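Local atomic coordinates of SxtG (Microseira wollei, PDB entry 6U1R), a protein that probably catalyses amidino-group transfer as an amidinotransferase of the saxitoxin biosynthetic pathway. Residues Gly47-Ala52 against Val126-Cys131; Glu54-Trp59 against Pro150-Asn155. All coordinates share one frame; numbering follows the deposited sequence.

Contact 1. Residues Gly47-Ala52 against Val126-Cys131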
ATOM      1  N   GLY A  47     -21.955   7.729  11.249  1.00 17.02           N
ATOM      2  CA  GLY A  47     -22.035   6.484  10.496  1.00 15.04           C
ATOM      3  C   GLY A  47     -21.248   5.339  11.082  1.00 15.45           C
ATOM      4  O   GLY A  47     -21.080   4.312  10.409  1.00 15.28           O
ATOM      5  N   ALA A  48     -20.762   5.496  12.312  1.00 14.99           N
ATOM      6  CA  ALA A  48     -19.862   4.537  12.940  1.00 14.32           C
ATOM      7  C   ALA A  48     -20.556   3.199  13.206  1.00 14.76           C
ATOM      8  O   ALA A  48     -21.726   3.154  13.594  1.00 14.01           O
ATOM      9  CB  ALA A  48     -19.320   5.122  14.246  1.00 14.54           C
ATOM     10  N   MET A  49     -19.815   2.111  12.978  1.00 15.77           N
ATOM     11  CA  MET A  49     -20.244   0.735  13.197  1.00 13.73           C
ATOM     12  C   MET A  49     -19.422   0.125  14.322  1.00 16.05           C
ATOM     13  O   MET A  49     -18.224   0.388  14.429  1.00 16.40           O
ATOM     14  CB  MET A  49     -20.057  -0.113  11.930  1.00 15.90           C
ATOM     15  CG  MET A  49     -20.694   0.486  10.675  1.00 15.42           C
ATOM     16  SD  MET A  49     -22.493   0.524  10.751  1.00 18.26           S
ATOM     17  CE  MET A  49     -22.863  -1.216  10.758  1.00 19.28           C
ATOM     18  N   LEU A  50     -20.057  -0.695  15.156  1.00 14.83           N
ATOM     19  CA  LEU A  50     -19.350  -1.289  16.280  1.00 17.23           C
ATOM     20  C   LEU A  50     -18.159  -2.129  15.805  1.00 16.62           C
ATOM     21  O   LEU A  50     -18.185  -2.708  14.709  1.00 14.68           O
ATOM     22  CB  LEU A  50     -20.298  -2.170  17.098  1.00 17.39           C
ATOM     23  CG  LEU A  50     -21.437  -1.503  17.867  1.00 17.62           C
ATOM     24  CD1 LEU A  50     -22.283  -2.586  18.564  1.00 19.28           C
ATOM     25  CD2 LEU A  50     -20.882  -0.495  18.881  1.00 18.54           C
ATOM     26  N   PRO A  51     -17.106  -2.226  16.625  1.00 16.20           N
ATOM     27  CA  PRO A  51     -16.017  -3.159  16.334  1.00 18.27           C
ATOM     28  C   PRO A  51     -16.544  -4.579  16.217  1.00 17.71           C
ATOM     29  O   PRO A  51     -17.509  -4.955  16.886  1.00 18.20           O
ATOM     30  CB  PRO A  51     -15.093  -3.025  17.557  1.00 19.47           C
ATOM     31  CG  PRO A  51     -15.494  -1.798  18.235  1.00 19.43           C
ATOM     32  CD  PRO A  51     -16.945  -1.586  17.937  1.00 18.44           C
ATOM     33  N   ALA A  52     -15.869  -5.376  15.397  1.00 16.78           N
ATOM     34  CA  ALA A  52     -16.166  -6.795  15.272  1.00 18.26           C
ATOM     35  C   ALA A  52     -15.383  -7.592  16.304  1.00 18.83           C
ATOM     36  O   ALA A  52     -14.198  -7.323  16.554  1.00 18.36           O
ATOM     37  CB  ALA A  52     -15.819  -7.296  13.873  1.00 17.96           C
ATOM     38  N   VAL A 126     -16.684  -9.439   5.207  1.00 14.96           N
ATOM     39  CA  VAL A 126     -17.165  -8.876   6.463  1.00 15.32           C
ATOM     40  C   VAL A 126     -18.447  -8.098   6.185  1.00 15.02           C
ATOM     41  O   VAL A 126     -18.756  -7.746   5.052  1.00 15.43           O
ATOM     42  CB  VAL A 126     -16.112  -7.961   7.146  1.00 16.99           C
ATOM     43  CG1 VAL A 126     -14.866  -8.759   7.516  1.00 16.48           C
ATOM     44  CG2 VAL A 126     -15.762  -6.787   6.248  1.00 14.97           C
ATOM     45  N   ARG A 127     -19.200  -7.839   7.247  1.00 15.24           N
ATOM     46  CA  ARG A 127     -20.513  -7.227   7.114  1.00 15.72           C
ATOM     47  C   ARG A 127     -20.487  -5.710   7.081  1.00 16.40           C
ATOM     48  O   ARG A 127     -21.465  -5.101   6.624  1.00 16.70           O
ATOM     49  CB  ARG A 127     -21.409  -7.704   8.264  1.00 17.04           C
ATOM     50  CG  ARG A 127     -21.842  -9.138   8.112  1.00 16.25           C
ATOM     51  CD  ARG A 127     -22.517  -9.689   9.359  1.00 17.73           C
ATOM     52  NE  ARG A 127     -22.874 -11.084   9.145  1.00 19.71           N
ATOM     53  CZ  ARG A 127     -24.043 -11.492   8.670  1.00 18.64           C
ATOM     54  NH1 ARG A 127     -24.991 -10.608   8.377  1.00 18.27           N
ATOM     55  NH2 ARG A 127     -24.252 -12.791   8.490  1.00 18.72           N
ATOM     56  N   SER A 128     -19.407  -5.081   7.544  1.00 16.12           N
ATOM     57  CA  SER A 128     -19.298  -3.628   7.539  1.00 15.60           C
ATOM     58  C   SER A 128     -17.845  -3.250   7.798  1.00 14.57           C
ATOM     59  O   SER A 128     -17.009  -4.087   8.155  1.00 15.38           O
ATOM     60  CB  SER A 128     -20.194  -2.978   8.602  1.00 15.02           C
ATOM     61  OG  SER A 128     -19.712  -3.262   9.912  1.00 16.17           O
ATOM     62  N   GLY A 129     -17.563  -1.974   7.629  1.00 13.82           N
ATOM     63  CA  GLY A 129     -16.361  -1.387   8.179  1.00 14.75           C
ATOM     64  C   GLY A 129     -16.526  -1.029   9.640  1.00 15.94           C
ATOM     65  O   GLY A 129     -17.393  -1.554  10.350  1.00 15.03           O
ATOM     66  N   PHE A 130     -15.662  -0.103  10.092  1.00 14.96           N
ATOM     67  CA  PHE A 130     -15.648   0.361  11.477  1.00 14.44           C
ATOM     68  C   PHE A 130     -16.117   1.806  11.470  1.00 15.60           C
ATOM     69  O   PHE A 130     -17.340   2.057  11.440  1.00 14.76           O
ATOM     70  CB  PHE A 130     -14.245   0.139  12.088  1.00 14.11           C
ATOM     71  CG  PHE A 130     -14.065   0.679  13.515  1.00 15.70           C
ATOM     72  CD1 PHE A 130     -15.057   0.534  14.472  1.00 15.75           C
ATOM     73  CD2 PHE A 130     -12.875   1.310  13.888  1.00 15.85           C
ATOM     74  CE1 PHE A 130     -14.890   1.021  15.771  1.00 16.23           C
ATOM     75  CE2 PHE A 130     -12.687   1.793  15.211  1.00 15.43           C
ATOM     76  CZ  PHE A 130     -13.693   1.650  16.141  1.00 17.18           C
ATOM     77  N   CYS A 131     -15.220   2.789  11.409  1.00 15.52           N
ATOM     78  CA  CYS A 131     -15.576   4.210  11.468  1.00 15.64           C
ATOM     79  C   CYS A 131     -14.311   5.026  11.199  1.00 16.48           C
ATOM     80  O   CYS A 131     -13.212   4.480  11.026  1.00 14.31           O
ATOM     81  CB  CYS A 131     -16.212   4.576  12.823  1.00 14.38           C
ATOM     82  SG  CYS A 131     -15.115   4.551  14.249  1.00 13.96           S
TER
HETATM   83  O   HOH W   1     -16.307  -2.952  12.680  1.00 17.79           O

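Contact 2. Residues Glu54-Trp59 against Pro150-Asn155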
ATOM      1  N   GLU A  54     -14.393 -10.729  16.222  1.00 20.09           N
ATOM      2  CA  GLU A  54     -13.443 -11.718  15.723  1.00 24.40           C
ATOM      3  C   GLU A  54     -12.710 -11.190  14.509  1.00 25.92           C
ATOM      4  O   GLU A  54     -13.247 -10.346  13.776  1.00 26.59           O
ATOM      5  CB  GLU A  54     -14.156 -13.034  15.355  1.00 24.91           C
ATOM      6  CG  GLU A  54     -14.972 -13.666  16.477  1.00 28.03           C
ATOM      7  CD  GLU A  54     -14.179 -14.654  17.318  1.00 34.54           C
ATOM      8  OE1 GLU A  54     -14.779 -15.274  18.230  1.00 37.75           O
ATOM      9  OE2 GLU A  54     -12.964 -14.819  17.067  1.00 33.26           O
ATOM     10  N   PRO A  55     -11.464 -11.660  14.293  1.00 27.09           N
ATOM     11  CA  PRO A  55     -10.721 -12.568  15.169  1.00 26.85           C
ATOM     12  C   PRO A  55      -9.758 -11.834  16.115  1.00 26.60           C
ATOM     13  O   PRO A  55      -8.981 -12.542  16.757  1.00 26.35           O
ATOM     14  CB  PRO A  55      -9.938 -13.426  14.174  1.00 27.17           C
ATOM     15  CG  PRO A  55      -9.598 -12.460  13.091  1.00 23.90           C
ATOM     16  CD  PRO A  55     -10.763 -11.477  13.013  1.00 26.83           C
ATOM     17  N   ILE A  56      -9.827 -10.496  16.205  1.00 22.55           N
ATOM     18  CA  ILE A  56      -8.866  -9.692  16.980  1.00 23.44           C
ATOM     19  C   ILE A  56      -9.472  -9.161  18.277  1.00 20.97           C
ATOM     20  O   ILE A  56      -8.906  -9.346  19.357  1.00 19.25           O
ATOM     21  CB  ILE A  56      -8.307  -8.531  16.134  1.00 20.43           C
ATOM     22  CG1 ILE A  56      -7.470  -9.068  14.975  1.00 21.52           C
ATOM     23  CG2 ILE A  56      -7.472  -7.576  17.004  1.00 22.78           C
ATOM     24  CD1 ILE A  56      -7.192  -8.034  13.971  1.00 21.31           C
ATOM     25  N   ASN A  57     -10.569  -8.404  18.179  1.00 17.87           N
ATOM     26  CA  ASN A  57     -10.909  -7.484  19.257  1.00 19.61           C
ATOM     27  C   ASN A  57     -11.356  -8.190  20.528  1.00 18.40           C
ATOM     28  O   ASN A  57     -11.273  -7.601  21.611  1.00 18.93           O
ATOM     29  CB  ASN A  57     -11.955  -6.512  18.768  1.00 17.94           C
ATOM     30  CG  ASN A  57     -11.390  -5.600  17.710  1.00 24.10           C
ATOM     31  OD1 ASN A  57     -10.233  -5.173  17.820  1.00 23.59           O
ATOM     32  ND2 ASN A  57     -12.150  -5.352  16.659  1.00 20.23           N
ATOM     33  N   LYS A  58     -11.800  -9.432  20.446  1.00 18.37           N
ATOM     34  CA  LYS A  58     -12.132 -10.116  21.690  1.00 17.90           C
ATOM     35  C   LYS A  58     -10.929 -10.205  22.628  1.00 19.95           C
ATOM     36  O   LYS A  58     -11.108 -10.363  23.839  1.00 19.24           O
ATOM     37  CB  LYS A  58     -12.694 -11.508  21.408  1.00 21.50           C
ATOM     38  CG  LYS A  58     -11.710 -12.518  20.874  1.00 25.22           C
ATOM     39  CD  LYS A  58     -12.474 -13.787  20.502  1.00 27.13           C
ATOM     40  CE  LYS A  58     -11.565 -14.920  20.076  1.00 33.75           C
ATOM     41  NZ  LYS A  58     -12.380 -16.179  19.908  1.00 37.80           N
ATOM     42  N   TRP A  59      -9.713 -10.075  22.108  1.00 18.88           N
ATOM     43  CA  TRP A  59      -8.517 -10.173  22.936  1.00 18.20           C
ATOM     44  C   TRP A  59      -8.094  -8.832  23.529  1.00 18.84           C
ATOM     45  O   TRP A  59      -7.059  -8.761  24.206  1.00 16.66           O
ATOM     46  CB  TRP A  59      -7.379 -10.803  22.119  1.00 19.00           C
ATOM     47  CG  TRP A  59      -7.741 -12.198  21.677  1.00 19.61           C
ATOM     48  CD1 TRP A  59      -7.981 -12.618  20.412  1.00 22.75           C
ATOM     49  CD2 TRP A  59      -7.945 -13.339  22.529  1.00 21.78           C
ATOM     50  NE1 TRP A  59      -8.324 -13.958  20.413  1.00 23.89           N
ATOM     51  CE2 TRP A  59      -8.298 -14.423  21.699  1.00 24.13           C
ATOM     52  CE3 TRP A  59      -7.852 -13.547  23.909  1.00 21.60           C
ATOM     53  CZ2 TRP A  59      -8.561 -15.701  22.204  1.00 25.64           C
ATOM     54  CZ3 TRP A  59      -8.115 -14.820  24.412  1.00 24.69           C
ATOM     55  CH2 TRP A  59      -8.462 -15.880  23.557  1.00 26.48           C
ATOM     56  N   PRO A 150      -0.578  -1.186   6.996  1.00 11.75           N
ATOM     57  CA  PRO A 150      -1.168  -2.474   6.596  1.00 12.86           C
ATOM     58  C   PRO A 150      -1.898  -3.106   7.769  1.00 11.83           C
ATOM     59  O   PRO A 150      -1.293  -3.860   8.534  1.00 13.13           O
ATOM     60  CB  PRO A 150       0.054  -3.293   6.173  1.00 11.96           C
ATOM     61  CG  PRO A 150       1.169  -2.782   7.094  1.00 13.45           C
ATOM     62  CD  PRO A 150       0.830  -1.327   7.412  1.00 12.50           C
ATOM     63  N   MET A 151      -3.172  -2.787   7.941  1.00 12.39           N
ATOM     64  CA  MET A 151      -3.849  -3.088   9.193  1.00 12.16           C
ATOM     65  C   MET A 151      -4.347  -4.527   9.256  1.00 12.41           C
ATOM     66  O   MET A 151      -4.867  -5.073   8.273  1.00 12.71           O
ATOM     67  CB  MET A 151      -5.008  -2.107   9.392  1.00 12.97           C
ATOM     68  CG  MET A 151      -4.533  -0.638   9.441  1.00 13.74           C
ATOM     69  SD  MET A 151      -5.894   0.540   9.709  1.00 13.34           S
ATOM     70  CE  MET A 151      -6.170   0.392  11.474  1.00 14.50           C
ATOM     71  N   ALA A 152      -4.195  -5.139  10.436  1.00 11.41           N
ATOM     72  CA  ALA A 152      -4.565  -6.551  10.612  1.00 14.41           C
ATOM     73  C   ALA A 152      -6.069  -6.767  10.728  1.00 15.33           C
ATOM     74  O   ALA A 152      -6.547  -7.889  10.486  1.00 13.64           O
ATOM     75  CB  ALA A 152      -3.877  -7.125  11.854  1.00 14.78           C
ATOM     76  N   ASP A 153      -6.824  -5.732  11.090  1.00 14.05           N
ATOM     77  CA  ASP A 153      -8.263  -5.872  11.298  1.00 14.44           C
ATOM     78  C   ASP A 153      -8.993  -5.791   9.957  1.00 14.95           C
ATOM     79  O   ASP A 153      -9.052  -4.727   9.320  1.00 13.89           O
ATOM     80  CB  ASP A 153      -8.742  -4.808  12.281  1.00 12.97           C
ATOM     81  CG  ASP A 153     -10.174  -5.040  12.738  1.00 17.64           C
ATOM     82  OD1 ASP A 153     -10.971  -5.548  11.923  1.00 15.72           O
ATOM     83  OD2 ASP A 153     -10.492  -4.715  13.902  1.00 19.42           O
ATOM     84  N   ARG A 154      -9.536  -6.935   9.519  1.00 14.60           N
ATOM     85  CA  ARG A 154     -10.264  -7.019   8.260  1.00 15.12           C
ATOM     86  C   ARG A 154     -11.335  -5.945   8.121  1.00 13.34           C
ATOM     87  O   ARG A 154     -11.542  -5.422   7.031  1.00 12.44           O
ATOM     88  CB  ARG A 154     -10.912  -8.403   8.133  1.00 14.61           C
ATOM     89  CG  ARG A 154      -9.934  -9.541   7.921  1.00 13.36           C
ATOM     90  CD  ARG A 154     -10.651 -10.865   8.144  1.00 14.24           C
ATOM     91  NE  ARG A 154      -9.832 -12.011   7.756  1.00 14.75           N
ATOM     92  CZ  ARG A 154     -10.042 -13.253   8.181  1.00 17.77           C
ATOM     93  NH1 ARG A 154     -11.050 -13.515   9.028  1.00 17.75           N
ATOM     94  NH2 ARG A 154      -9.256 -14.237   7.753  1.00 17.73           N
ATOM     95  N   ASN A 155     -12.059  -5.627   9.197  1.00 12.93           N
ATOM     96  CA  ASN A 155     -13.126  -4.640   9.061  1.00 14.69           C
ATOM     97  C   ASN A 155     -12.599  -3.244   8.766  1.00 14.63           C
ATOM     98  O   ASN A 155     -13.380  -2.371   8.375  1.00 14.54           O
ATOM     99  CB  ASN A 155     -13.978  -4.614  10.320  1.00 14.75           C
ATOM    100  CG  ASN A 155     -14.734  -5.899  10.529  1.00 15.92           C
ATOM    101  OD1 ASN A 155     -14.191  -6.855  11.066  1.00 17.81           O
ATOM    102  ND2 ASN A 155     -15.996  -5.942  10.075  1.00 17.74           N
TER
HETATM  103  O   HOH W   2     -11.321  -8.110  12.761  1.00 21.06           O
HETATM  104  O   HOH W   3     -14.143  -9.503  11.210  1.00 22.39           O
HETATM  105  O   HOH W   4      -8.747  -3.976  15.869  1.00 18.53           O

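Contact 1. Residues Gly47-Ala52 against Val126-Cys131
Met49 and Phe130 join two loops through their backbones, in a protein whose amidinotransferase family has the alpha/beta-propeller fold. One loop runs from strand 37-42 toward helix 53-57, the other from strand 125-126 toward helix 135-138. Their touching parts run 104° apart, so they meet in a local crossing and form no extended strand pairing. The CA atoms of Ala48 and Cys131 lie 4.5 Å apart, and beside them Met49 N donates to Phe130 O at 2.9 Å. That bond is fairly straight (N-H...O 158°), although the donor stands tilted from the carbonyl plane. A second backbone link passes through a water that donates to Leu50 O at 2.8 Å and to Gly129 O at 2.9 Å. Gly129 O also accepts the Ser128 hydroxyl, which lies in its carbonyl plane on a lone pair, so two donors grip this oxygen.

Met49 and Phe130 are the residues with the most area buried in this contact. Met49 sets CB against the Gly129 and Phe130 carbonyl oxygens, and its bent chain brings CE back beside Ser128 CB and OG. The CA-CB bond of Phe130 leads away from the opposite loop, yet its ring returns to it, with CG anti to the backbone N (chi1 176°). The ring presents its edge to a carbonyl, with CD1 3.2 Å from Met49 O near the ring plane. Pro51 crosses the ring obliquely, its CG 3.8 Å from Phe130 CE1. At the other end of the contact, Ala48 CB presses on Cys131 CB at 3.5 Å, tighter than usual for two carbons. From there Cys131 turns its sulfur back over its neighbour, placing SG above the centre of one face of the Phe130 ring.

Contact 2. Residues Glu54-Trp59 against Pro150-Asn155
Asn57 and Asp153 make the direct polar link between helix 53-57 and the loop that follows strand 145-148. Two local features mark this part of the family's alpha/beta-propeller fold: a cis peptide before Pro55, and an Asx turn in which Asp153 OD1 accepts from Asn155 N at 2.9 Å as the 3-10 segment 154-155 begins.

Across the contact, Asn57 ND2 donates to Asp153 OD2 at 3.3 Å, a long and somewhat bent bond (N-H...O 147°) that reaches the syn side of the carboxylate. The side chains cross at about a right angle, with amide and carboxylate planes 48° apart. ND2 has a closer partner in Ala52 O, so Asp153 takes a secondary share of this amide.

Waters supply much of the remaining polar contact. One donates to Asn57 OD1 and Asp153 OD2, 2.7 Å from each, and so doubles the Asn57-Asp153 link. Another joins Glu54 O to Asp153 OD1, donating to the latter at 2.7 Å, while a third joins Glu54 O to Asn155 OD1. Each Asp153 carboxylate oxygen therefore accepts one protein N-H and one water hydrogen. Asp153 CG lies anti to the backbone N (chi1 -170°), and the carboxylate beyond it comes nearer to 54-59 although the CA-CB bond does not point straight at that segment.

Arg154 NH2 is held by a salt bridge to Asp187 and by Leu185 O, and Trp124 makes a cation-pi contact with the guanidinium. Pro55 CG comes obliquely to within 4.4 Å of Arg154 NH1.

The apolar contact rests on one methyl group, that of Ile56, whose CD1 packs 4.0 Å from Ala152 CB. The same CD1 is in van der Waals contact, at 3.5 Å, with Ala152 O, an oxygen that is hydrogen-bonded to Tyr190 OH.

The centres of contacts 1 and 2 lie about 12 Å apart, and their segments alternate along the chain: 47-52 runs almost directly into 54-59, while 126-131 precedes 150-155. Two probable hydrogen bonds tie them together, Asn57 ND2 to Ala52 O at 2.8 Å and Asn155 ND2 to Ser128 O at 2.9 Å. Asn155 OD1 packs against Ala52 CB as well, so this one amide touches both segments of contact 1. Both contacts lie near predicted active-site residues: the Phe130 side chain is about 7 Å from that of His264, and the Ala152 side chain about 5 Å from that of Asp215.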